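Local coordinates for 4-alpha-glucanotransferase (Streptococcus agalactiae, PDB 6M6T), which belongs to the amylomaltase family of TIM-barrel-clan enzymes and carries bound glycan ligands in two pockets of its single chain, at residues 34-38 with 39-43; 144-147 with 148-152; 182-185 with 186-190; 364-367 with 368-371; 380-383 with 384-387. All blocks are in the same frame, centred on the assembly; numbering follows the deposited sequence.

Contact 1 of 5, residues 34-38 with 39-43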
# COMPACT_ATOMS: atom_id res chain seq x y z
N ASP A 34 15.89 -6.87 11.60
CA ASP A 34 16.74 -7.82 12.32
C ASP A 34 16.14 -9.22 12.29
O ASP A 34 16.84 -10.22 12.10
CB ASP A 34 16.93 -7.34 13.77
CG ASP A 34 18.02 -6.26 13.93
OD1 ASP A 34 19.00 -6.25 13.15
OD2 ASP A 34 17.89 -5.41 14.86
N PHE A 35 14.81 -9.29 12.46
CA PHE A 35 14.13 -10.58 12.45
C PHE A 35 14.10 -11.19 11.06
O PHE A 35 14.12 -12.42 10.91
CB PHE A 35 12.72 -10.42 13.02
CG PHE A 35 11.70 -11.26 12.33
CD1 PHE A 35 11.58 -12.61 12.63
CD2 PHE A 35 10.85 -10.72 11.37
CE1 PHE A 35 10.64 -13.40 11.98
CE2 PHE A 35 9.90 -11.52 10.72
CZ PHE A 35 9.80 -12.84 11.02
N LEU A 36 14.03 -10.35 10.02
CA LEU A 36 14.03 -10.90 8.67
C LEU A 36 15.38 -11.51 8.33
O LEU A 36 15.45 -12.56 7.69
CB LEU A 36 13.64 -9.83 7.65
CG LEU A 36 12.19 -9.35 7.78
CD1 LEU A 36 11.74 -8.39 6.64
CD2 LEU A 36 11.29 -10.55 7.87
N VAL A 37 16.47 -10.88 8.79
CA VAL A 37 17.80 -11.46 8.57
C VAL A 37 18.08 -12.64 9.49
O VAL A 37 18.94 -13.47 9.17
CB VAL A 37 18.96 -10.46 8.73
CG1 VAL A 37 18.66 -9.15 8.01
CG2 VAL A 37 19.31 -10.24 10.21
N GLU A 38 17.40 -12.74 10.64
CA GLU A 38 17.51 -13.94 11.45
C GLU A 38 17.04 -15.17 10.68
O GLU A 38 17.69 -16.22 10.70
CB GLU A 38 16.69 -13.82 12.72
CG GLU A 38 17.25 -12.98 13.79
CD GLU A 38 16.37 -13.07 15.00
OE1 GLU A 38 15.68 -12.08 15.34
OE2 GLU A 38 16.34 -14.18 15.60
N THR A 39 15.88 -15.05 10.03
CA THR A 39 15.19 -16.15 9.37
C THR A 39 15.58 -16.31 7.90
O THR A 39 14.96 -17.10 7.19
CB THR A 39 13.68 -15.96 9.51
OG1 THR A 39 13.35 -14.61 9.16
CG2 THR A 39 13.26 -16.17 10.97
N ASP A 40 16.60 -15.57 7.45
CA ASP A 40 17.14 -15.65 6.09
C ASP A 40 16.07 -15.31 5.05
O ASP A 40 16.03 -15.90 3.96
CB ASP A 40 17.76 -17.02 5.85
CG ASP A 40 18.56 -17.49 7.05
OD1 ASP A 40 19.64 -16.90 7.34
OD2 ASP A 40 18.09 -18.43 7.75
N GLN A 41 15.24 -14.32 5.37
CA GLN A 41 14.28 -13.79 4.42
C GLN A 41 14.98 -12.89 3.42
O GLN A 41 16.11 -12.43 3.61
CB GLN A 41 13.19 -13.01 5.14
CG GLN A 41 12.35 -13.84 6.08
CD GLN A 41 11.79 -15.09 5.43
OE1 GLN A 41 10.77 -15.04 4.72
NE2 GLN A 41 12.44 -16.22 5.67
N LYS A 42 14.31 -12.66 2.30
CA LYS A 42 14.80 -11.74 1.28
C LYS A 42 13.98 -10.46 1.21
O LYS A 42 14.55 -9.38 1.04
CB LYS A 42 14.81 -12.42 -0.10
CG LYS A 42 15.30 -11.53 -1.22
CD LYS A 42 16.73 -11.80 -1.60
CE LYS A 42 17.13 -11.03 -2.84
NZ LYS A 42 16.13 -11.29 -3.90
N PHE A 43 12.66 -10.56 1.41
CA PHE A 43 11.77 -9.45 1.10
C PHE A 43 10.91 -9.07 2.30
O PHE A 43 10.48 -9.93 3.07
CB PHE A 43 10.85 -9.79 -0.10
CG PHE A 43 11.61 -10.01 -1.38
CD1 PHE A 43 12.38 -9.01 -1.93
CD2 PHE A 43 11.57 -11.24 -2.01
CE1 PHE A 43 13.10 -9.22 -3.10
CE2 PHE A 43 12.29 -11.46 -3.18
CZ PHE A 43 13.06 -10.46 -3.72
O HOH W 1 21.26 -13.88 7.48
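Phe35 O is the acceptor on which the last turn of helix 27-38 closes, since both the backbone and the side chain of Thr39 donate to it. Thr39 N lies 3.3 Å from Phe35 O, and Thr39 OG1 reaches Phe35 O at 2.9 Å. The hydroxyl can bend back in this way because chi1 of 48° sets it between the backbone N and the carbonyl carbon, turned back toward the carbonyl of the preceding turn. The next carbonyl, Leu36 O, accepts from Gln41 N at 2.9 Å with an angle of 158°; this is a 6→1 bond, from N of residue i+5 to O of residue i. Between the two donors, Asp40 takes positive phi (60°), which turns the chain away from the helix axis. The side-chain amide of Gln41 also folds back: NE2 donates to Thr39 O at 3.1 Å and holds a second bond to Thr491 OG1 of helix 481-493.

Apolar contacts accompany these bonds. Leu36 CD2 packs on Gln41 CG at 3.9 Å, the two side chains running roughly perpendicular. The Phe35 ring offers one face to Thr39, with OG1 above the plane toward the rim and CG2 3.9 Å from CE1. At the solvent side, Glu38 OE2 forms a salt bridge with Lys484, again on helix 481-493.

The 6→1 bond, left-handed Asp40 and Leu36-Gln41 packing are features of a Schellman-type C-cap, although Asp40 N to Val37 O, at 3.6 Å, is long. Here it ends the helix of a beta-alpha-beta unit and turns the chain into barrel strand 43-45.

Contact 2 of 5, residues 144-147 with 148-152; sequences AEFM and AIKEH
Ile149 N donates to Glu145 O at 2.8 Å with an N-H...O angle of 179°, the straightest of four successive bonds that join the two halves of this stretch. Ala148 N to Ala144 O and Lys150 N to Phe146 O, both 2.9 Å, and Glu151 N to Met147 O, 3.0 Å, repeat the same four-residue step. An unbroken series of this kind is direct evidence of a regular alpha helix running through the junction.

The charged side chains use their ends elsewhere. Lys150 NZ makes a salt bridge with Asp224, Glu145 OE1 makes another with Arg178 of helix 171-180, and Glu151 OE1 is hydrogen-bonded to His188 NE2 of helix 182-208, so each ties this helix to a different neighbour.

Between side chains one turn apart the contacts are ordinary van der Waals ones. Phe146 and Lys150 both place CG anti to the backbone N (chi1 -180° and 179°), which carries the ring and the lysine stem off the same flank; Lys150 CD then lies 4.2 Å from Phe146 CE2. Met147 is bent at its second and third torsions and curls forward, bringing CE to 4.3 Å from Lys150 CD. The aliphatic part of Glu151 runs past Met147 O, with CB 3.5 Å from it, while Ile149 leans its CB and CG1 back over Glu145 O.

Phe146 and Ile149 both press on Trp229, whereas Ala148 and Glu145 meet Ile185 of helix 182-208. Residues 144-151 thus form a largely buried stretch of alpha helix in a helical region of the chain, packed between other helices and loops and distinct from the barrel strands.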
# COMPACT_ATOMS: atom_id res chain seq x y z
N ALA A 144 1.61 20.44 -0.12
CA ALA A 144 1.50 21.07 1.19
C ALA A 144 0.46 22.18 1.17
O ALA A 144 -0.30 22.36 2.13
CB ALA A 144 2.87 21.60 1.64
N GLU A 145 0.37 22.89 0.05
CA GLU A 145 -0.68 23.88 -0.10
C GLU A 145 -2.04 23.21 -0.20
O GLU A 145 -3.02 23.70 0.36
CB GLU A 145 -0.42 24.77 -1.31
CG GLU A 145 0.83 25.61 -1.17
CD GLU A 145 1.25 26.30 -2.46
OE1 GLU A 145 0.39 26.45 -3.35
OE2 GLU A 145 2.45 26.69 -2.57
N PHE A 146 -2.13 22.07 -0.89
CA PHE A 146 -3.39 21.34 -0.92
C PHE A 146 -3.85 21.00 0.49
O PHE A 146 -5.01 21.24 0.85
CB PHE A 146 -3.24 20.07 -1.75
CG PHE A 146 -4.50 19.24 -1.84
CD1 PHE A 146 -5.45 19.50 -2.82
CD2 PHE A 146 -4.72 18.17 -0.97
CE1 PHE A 146 -6.60 18.74 -2.92
CE2 PHE A 146 -5.86 17.41 -1.06
CZ PHE A 146 -6.81 17.69 -2.04
N MET A 147 -2.96 20.45 1.31
CA MET A 147 -3.33 20.10 2.68
C MET A 147 -3.69 21.33 3.50
O MET A 147 -4.58 21.28 4.35
CB MET A 147 -2.21 19.32 3.36
CG MET A 147 -2.00 17.93 2.80
SD MET A 147 -3.46 16.84 2.86
CE MET A 147 -4.15 17.26 4.48
N ALA A 148 -3.01 22.45 3.26
CA ALA A 148 -3.33 23.66 4.00
C ALA A 148 -4.71 24.19 3.62
O ALA A 148 -5.54 24.50 4.49
CB ALA A 148 -2.26 24.72 3.74
N ILE A 149 -4.99 24.30 2.33
CA ILE A 149 -6.31 24.76 1.92
C ILE A 149 -7.37 23.79 2.44
O ILE A 149 -8.45 24.21 2.88
CB ILE A 149 -6.37 24.93 0.39
CG1 ILE A 149 -5.27 25.89 -0.07
CG2 ILE A 149 -7.71 25.46 -0.03
CD1 ILE A 149 -5.19 26.03 -1.57
N LYS A 150 -7.08 22.49 2.42
CA LYS A 150 -8.05 21.51 2.90
C LYS A 150 -8.36 21.74 4.37
O LYS A 150 -9.52 21.67 4.80
CB LYS A 150 -7.51 20.10 2.68
CG LYS A 150 -8.43 18.98 3.16
CD LYS A 150 -7.99 17.63 2.61
CE LYS A 150 -8.99 16.55 2.97
NZ LYS A 150 -10.33 16.79 2.37
N GLU A 151 -7.33 22.02 5.16
CA GLU A 151 -7.54 22.22 6.58
C GLU A 151 -8.29 23.53 6.83
O GLU A 151 -9.16 23.56 7.71
CB GLU A 151 -6.20 22.17 7.33
CG GLU A 151 -5.78 20.72 7.67
CD GLU A 151 -4.29 20.54 8.00
OE1 GLU A 151 -3.53 21.53 8.06
OE2 GLU A 151 -3.87 19.37 8.20
N HIS A 152 -8.01 24.57 6.04
CA HIS A 152 -8.72 25.84 6.21
C HIS A 152 -10.22 25.64 6.06
O HIS A 152 -11.01 26.10 6.89
CB HIS A 152 -8.23 26.91 5.23
CG HIS A 152 -9.02 28.20 5.28
ND1 HIS A 152 -9.07 29.09 4.23
CD2 HIS A 152 -9.79 28.73 6.26
CE1 HIS A 152 -9.83 30.11 4.55
NE2 HIS A 152 -10.29 29.92 5.77

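Contact 3 of 5, residues 182-185 with 186-190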
# COMPACT_ATOMS: atom_id res chain seq x y z
N SER A 182 0.95 30.66 4.79
CA SER A 182 2.33 30.17 4.60
C SER A 182 2.91 29.33 5.75
O SER A 182 3.78 28.55 5.45
CB SER A 182 3.23 31.28 4.18
OG SER A 182 3.42 32.18 5.24
N GLU A 183 2.44 29.46 6.99
CA GLU A 183 3.05 28.71 8.09
C GLU A 183 2.49 27.29 8.19
O GLU A 183 3.24 26.33 8.46
CB GLU A 183 2.83 29.47 9.40
CG GLU A 183 3.74 29.04 10.54
CD GLU A 183 2.99 28.87 11.86
OE1 GLU A 183 1.76 29.10 11.86
OE2 GLU A 183 3.64 28.51 12.88
N VAL A 184 1.19 27.12 7.96
CA VAL A 184 0.64 25.77 7.93
C VAL A 184 1.11 25.01 6.69
O VAL A 184 1.13 23.78 6.69
CB VAL A 184 -0.89 25.81 8.01
CG1 VAL A 184 -1.46 26.61 6.86
CG2 VAL A 184 -1.47 24.39 8.05
N ILE A 185 1.48 25.72 5.63
CA ILE A 185 2.07 25.05 4.48
C ILE A 185 3.46 24.54 4.83
O ILE A 185 3.79 23.36 4.60
CB ILE A 185 2.12 25.99 3.25
CG1 ILE A 185 0.72 26.33 2.75
CG2 ILE A 185 2.91 25.35 2.11
CD1 ILE A 185 0.74 27.45 1.71
N LYS A 186 4.30 25.42 5.38
CA LYS A 186 5.63 25.00 5.79
C LYS A 186 5.56 23.82 6.76
O LYS A 186 6.43 22.94 6.72
CB LYS A 186 6.39 26.17 6.43
CG LYS A 186 7.88 25.95 6.55
CD LYS A 186 8.68 27.19 6.13
CE LYS A 186 8.83 27.30 4.61
NZ LYS A 186 9.35 26.05 4.00
N TYR A 187 4.52 23.76 7.60
CA TYR A 187 4.35 22.59 8.45
C TYR A 187 4.35 21.30 7.63
O TYR A 187 5.07 20.35 7.95
CB TYR A 187 3.05 22.71 9.27
CG TYR A 187 2.64 21.38 9.83
CD1 TYR A 187 1.81 20.51 9.10
CD2 TYR A 187 3.12 20.95 11.06
CE1 TYR A 187 1.46 19.27 9.58
CE2 TYR A 187 2.77 19.69 11.57
CZ TYR A 187 1.94 18.86 10.82
OH TYR A 187 1.58 17.61 11.30
N HIS A 188 3.53 21.26 6.57
CA HIS A 188 3.35 20.02 5.81
C HIS A 188 4.57 19.70 4.97
O HIS A 188 4.90 18.51 4.77
CB HIS A 188 2.13 20.12 4.91
CG HIS A 188 0.83 20.04 5.64
ND1 HIS A 188 0.31 18.85 6.11
CD2 HIS A 188 -0.07 21.00 5.96
CE1 HIS A 188 -0.86 19.09 6.69
NE2 HIS A 188 -1.11 20.38 6.61
N GLU A 189 5.26 20.73 4.48
CA GLU A 189 6.57 20.50 3.85
C GLU A 189 7.51 19.80 4.81
O GLU A 189 8.17 18.81 4.45
CB GLU A 189 7.18 21.83 3.41
CG GLU A 189 7.03 22.08 1.93
CD GLU A 189 6.87 23.55 1.58
OE1 GLU A 189 7.63 24.41 2.10
OE2 GLU A 189 5.93 23.83 0.80
N VAL A 190 7.59 20.30 6.04
CA VAL A 190 8.57 19.78 6.99
C VAL A 190 8.18 18.37 7.42
O VAL A 190 9.05 17.50 7.58
CB VAL A 190 8.71 20.77 8.17
CG1 VAL A 190 9.50 20.15 9.31
CG2 VAL A 190 9.40 22.07 7.71
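Ile185 O is approached by two backbone donors in the opening turns of the alpha helix 182-208: Glu189 N at 3.0 Å with a nearly straight N-H...O angle of 169°, and His188 N at 2.9 Å, a weak bond because its angle is only 121°. His188 N also reaches Val184 O weakly, so its hydrogen is divided between a three-residue and a four-residue step. Toward the N-terminus the four-residue bonds are regular, with Tyr187 N bonded to Glu183 O at 3.0 Å and Lys186 N to Ser182 O at 3.2 Å.

Around this backbone the side chains sort by face. Tyr187 packs on helix 105-122, where Arg110 makes a cation-pi contact with its ring. His188 CG stands beside its own backbone N (chi1 -73°), which lays CD2 close to Val184 O and sends NE2 toward Glu151 of helix 140-152, its hydrogen-bond partner. The neighbouring Tyr187 CD1 sits over the centre of the imidazole. On another face Lys186, bent along its chain, forms a salt bridge from NZ to Glu189 OE1 at 3.0 Å. Glu189 and Ile185 run side by side, and the second carboxylate oxygen, OE2, rests 3.6 Å from Ile185 CG2.

Contact 4 of 5, residues 364-367 with 368-371; sequences MKIM and EFGF. With AC1 (4,6-dideoxy-4-{[(1S,4R,5S,6S)-4,5,6-trihydroxy-3-(hydroxymethyl)cyclohex-2-en-1-yl]amino}-alpha-D-glucopyranose), chain J.
At the C-terminal end of barrel strand 363-366, where the chain leaves the sheet for a glycan pocket, Ile366 and Phe369 meet across a tight 3-10 turn. Phe369 N donates to Ile366 O at 3.0 Å with an N-H...O angle of 151°, and this three-residue step brings the Phe369 side chain back alongside Ile366. The next bond, Gly370 N to Met367 O at 3.2 Å, comes from well above the carbonyl plane.

The resulting packing is a CH-pi contact: Ile366 CG2 lies 4.0 Å from the centroid of the Phe369 ring, 29° off the normal and so over its face. Ile366 CB adds a contact of 3.5 Å to Phe369 CD2. A chi1 of -61° puts Phe369 CG beside its backbone N. The two side chains run side by side and point the same way.

Ligand sites at the C-terminal ends of the strands are the rule in TIM barrels, and Phe369 belongs to one here. Its CZ meets C6 of the bound AC1 at 3.4 Å; Tyr347 OH hydrogen-bonds the same ligand. Ile366 lies on the other side of the ring plane from this ligand atom and probably helps to position the ring.

Further along, Met367 and Phe371 lie side by side, Met367 CG 3.8 Å from Phe371 CE2. Phe371 also meets Tyr419 edge-to-face, and the Met367 backbone is hydrogen-bonded to Tyr392 of the adjacent strand 389-392.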
# COMPACT_ATOMS: atom_id res chain seq x y z
N MET A 364 0.92 -12.88 -9.90
CA MET A 364 0.58 -13.39 -8.58
C MET A 364 -0.10 -14.75 -8.66
O MET A 364 -0.61 -15.16 -9.71
CB MET A 364 -0.31 -12.38 -7.85
CG MET A 364 0.36 -11.04 -7.62
SD MET A 364 -0.13 -10.28 -6.06
CE MET A 364 1.22 -9.13 -5.79
N LYS A 365 -0.08 -15.45 -7.52
CA LYS A 365 -0.80 -16.71 -7.30
C LYS A 365 -1.26 -16.70 -5.85
O LYS A 365 -0.43 -16.69 -4.93
CB LYS A 365 0.08 -17.94 -7.60
CG LYS A 365 0.31 -18.25 -9.09
CD LYS A 365 -1.00 -18.61 -9.83
CE LYS A 365 -0.82 -18.66 -11.36
NZ LYS A 365 0.53 -19.17 -11.76
N ILE A 366 -2.57 -16.65 -5.64
CA ILE A 366 -3.13 -16.56 -4.30
C ILE A 366 -3.72 -17.93 -3.98
O ILE A 366 -4.82 -18.26 -4.43
CB ILE A 366 -4.17 -15.44 -4.18
CG1 ILE A 366 -3.49 -14.08 -4.36
CG2 ILE A 366 -4.91 -15.50 -2.83
CD1 ILE A 366 -4.21 -12.92 -3.65
N MET A 367 -3.00 -18.72 -3.19
CA MET A 367 -3.39 -20.11 -2.99
C MET A 367 -4.77 -20.26 -2.39
O MET A 367 -5.34 -21.35 -2.45
CB MET A 367 -2.40 -20.81 -2.08
CG MET A 367 -2.21 -22.30 -2.33
SD MET A 367 -0.85 -22.85 -1.28
CE MET A 367 -0.24 -21.26 -0.74
N GLU A 368 -5.31 -19.20 -1.78
CA GLU A 368 -6.61 -19.34 -1.12
C GLU A 368 -7.74 -19.43 -2.12
O GLU A 368 -8.79 -19.99 -1.78
CB GLU A 368 -6.84 -18.19 -0.15
CG GLU A 368 -6.43 -18.55 1.26
CD GLU A 368 -6.39 -17.37 2.19
OE1 GLU A 368 -7.37 -16.60 2.21
OE2 GLU A 368 -5.38 -17.22 2.91
N PHE A 369 -7.56 -18.91 -3.32
CA PHE A 369 -8.53 -19.03 -4.40
C PHE A 369 -8.50 -20.38 -5.10
O PHE A 369 -9.30 -20.61 -6.01
CB PHE A 369 -8.28 -17.95 -5.46
CG PHE A 369 -8.40 -16.54 -4.95
CD1 PHE A 369 -9.42 -16.17 -4.09
CD2 PHE A 369 -7.50 -15.57 -5.38
CE1 PHE A 369 -9.53 -14.87 -3.66
CE2 PHE A 369 -7.61 -14.27 -4.95
CZ PHE A 369 -8.63 -13.92 -4.08
N GLY A 370 -7.59 -21.27 -4.71
CA GLY A 370 -7.28 -22.43 -5.52
C GLY A 370 -7.68 -23.77 -4.93
O GLY A 370 -7.20 -24.81 -5.39
N PHE A 371 -8.55 -23.78 -3.93
CA PHE A 371 -9.07 -25.02 -3.37
C PHE A 371 -10.59 -25.00 -3.32
O PHE A 371 -11.19 -25.93 -2.76
CB PHE A 371 -8.51 -25.29 -1.96
CG PHE A 371 -7.03 -25.60 -1.94
CD1 PHE A 371 -6.55 -26.82 -2.40
CD2 PHE A 371 -6.12 -24.67 -1.49
CE1 PHE A 371 -5.20 -27.09 -2.40
CE2 PHE A 371 -4.77 -24.94 -1.48
CZ PHE A 371 -4.32 -26.16 -1.94
C1 AC1 J . -12.23 -12.64 -7.08
O2 AC1 J . -14.27 -11.55 -7.82
C2 AC1 J . -13.11 -11.39 -7.00
C4A AC1 J . -8.06 -6.14 -6.87
C3 AC1 J . -12.34 -10.22 -7.54
O3 AC1 J . -13.19 -9.09 -7.44
C4 AC1 J . -11.07 -10.01 -6.72
N4A AC1 J . -10.22 -8.96 -7.29
C5 AC1 J . -10.22 -11.26 -6.69
O5 AC1 J . -11.01 -12.43 -6.27
C6 AC1 J . -9.02 -11.00 -5.76
C1B AC1 J . -10.58 -7.58 -6.92
C2B AC1 J . -10.08 -6.71 -8.03
O2B AC1 J . -10.60 -7.26 -9.24
C3B AC1 J . -8.58 -6.81 -8.08
O3B AC1 J . -8.08 -6.07 -9.19
O4 AC1 J . -6.63 -6.29 -6.83
C5B AC1 J . -8.69 -6.63 -5.71
C7B AC1 J . -9.93 -7.27 -5.73
C6B AC1 J . -8.00 -6.39 -4.38
O6B AC1 J . -6.60 -6.35 -4.65

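Contact 5 of 5, residues 380-383 with 384-387; sequences DIPH and NYTE
Tyr385 folds back over Pro382 and reaches Asp380 with its hydroxyl. Among the hydrogen bonds, Tyr385 OH donates to Asp380 O; the modelled 2.5 Å is too short to be taken literally at this resolution. Two backbone bonds close successive three-residue steps: Asn384 N to Ile381 O at 2.9 Å, and Tyr385 N to Pro382 O at 3.2 Å, the latter almost straight.

The face of the ring takes a CH-pi contact. Pro382 CA lies 3.7 Å from the Tyr385 ring centroid and 11° off its normal, squarely over the face. With chi1 of -58° Tyr385 CG is anti to the carbonyl carbon, which swings the ring back across the turn.

Flat polar groups form the outer side. His383 and Asn384 point the same way with ring and amide planes 78° apart, His383 CD2 standing 3.5 Å from Asn384 ND2. His383 ND1 is held by Tyr419 OH of helix 410-419, while Asn384 OD1 meets Ile381 CG2.

Pro382 and His383 have the phi/psi of a type I beta turn, followed directly by a second turn. The first turn follows Asp380, a residue of the glycan pocket, within the loop between barrel strands 363-366 and 389-392.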
# COMPACT_ATOMS: atom_id res chain seq x y z
N ASP A 380 -5.04 -21.33 -9.47
CA ASP A 380 -4.34 -20.96 -8.25
C ASP A 380 -4.03 -22.18 -7.38
O ASP A 380 -3.72 -22.01 -6.20
CB ASP A 380 -5.17 -19.94 -7.46
CG ASP A 380 -5.14 -18.52 -8.06
OD1 ASP A 380 -4.04 -17.95 -8.20
OD2 ASP A 380 -6.24 -17.98 -8.38
N ILE A 381 -4.13 -23.38 -7.93
CA ILE A 381 -3.76 -24.61 -7.21
C ILE A 381 -2.26 -24.84 -7.41
O ILE A 381 -1.75 -24.67 -8.52
CB ILE A 381 -4.60 -25.82 -7.66
CG1 ILE A 381 -4.57 -26.94 -6.60
CG2 ILE A 381 -4.12 -26.36 -8.99
CD1 ILE A 381 -5.88 -27.65 -6.37
N PRO A 382 -1.53 -25.21 -6.35
CA PRO A 382 -0.05 -25.23 -6.44
C PRO A 382 0.54 -25.92 -7.67
O PRO A 382 1.54 -25.44 -8.22
CB PRO A 382 0.35 -25.96 -5.15
CG PRO A 382 -0.76 -25.66 -4.18
CD PRO A 382 -2.02 -25.42 -4.98
N HIS A 383 -0.05 -27.01 -8.13
CA HIS A 383 0.61 -27.69 -9.23
C HIS A 383 0.48 -26.97 -10.54
O HIS A 383 0.78 -27.62 -11.53
CB HIS A 383 0.09 -29.11 -9.35
CG HIS A 383 -1.37 -29.21 -9.65
ND1 HIS A 383 -2.28 -29.76 -8.76
CD2 HIS A 383 -2.08 -28.88 -10.76
CE1 HIS A 383 -3.49 -29.73 -9.30
NE2 HIS A 383 -3.39 -29.20 -10.51
N ASN A 384 0.03 -25.72 -10.61
CA ASN A 384 -0.03 -24.98 -11.87
C ASN A 384 0.84 -23.74 -11.85
O ASN A 384 0.81 -22.95 -12.81
CB ASN A 384 -1.48 -24.59 -12.19
CG ASN A 384 -2.31 -25.78 -12.59
OD1 ASN A 384 -3.46 -25.92 -12.18
ND2 ASN A 384 -1.72 -26.66 -13.40
N TYR A 385 1.61 -23.54 -10.78
CA TYR A 385 2.47 -22.38 -10.68
C TYR A 385 3.71 -22.60 -11.54
O TYR A 385 4.14 -23.74 -11.75
CB TYR A 385 2.87 -22.12 -9.23
CG TYR A 385 1.71 -21.90 -8.29
CD1 TYR A 385 0.41 -21.76 -8.76
CD2 TYR A 385 1.93 -21.81 -6.92
CE1 TYR A 385 -0.65 -21.56 -7.88
CE2 TYR A 385 0.89 -21.61 -6.03
CZ TYR A 385 -0.41 -21.47 -6.51
OH TYR A 385 -1.45 -21.25 -5.63
N THR A 386 4.26 -21.50 -12.05
CA THR A 386 5.55 -21.53 -12.72
C THR A 386 6.52 -20.64 -11.95
O THR A 386 6.16 -19.99 -10.96
CB THR A 386 5.42 -21.12 -14.18
OG1 THR A 386 5.56 -19.70 -14.27
CG2 THR A 386 4.06 -21.53 -14.72
N GLU A 387 7.78 -20.62 -12.39
CA GLU A 387 8.81 -19.93 -11.63
C GLU A 387 8.57 -18.43 -11.61
O GLU A 387 8.70 -17.79 -10.56
CB GLU A 387 10.19 -20.26 -12.21
CG GLU A 387 11.34 -19.36 -11.76
CD GLU A 387 11.54 -18.18 -12.71
OE1 GLU A 387 11.42 -17.01 -12.25
OE2 GLU A 387 11.80 -18.41 -13.91

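In the fold
Contacts 2 and 3 lie in helices packed against each other, their centres about 9 Å apart, and both depend on repeated four-residue backbone bonds. Contacts 4 and 5 are also about 9 Å apart; they share the loop after strand 363-366 and use three-residue turns with CH-pi packing instead. Asp380 OD1 joins this second pair by a probable hydrogen bond to Ile366 N. The two pairs fall on opposite sides of the chain's centre, whereas contact 1 stands apart at a helix end leading into a strand. Contacts 1, 2 and 4 are mostly buried; 3 and 5 are partly so. Pocket residues occur in contacts 4 and 5.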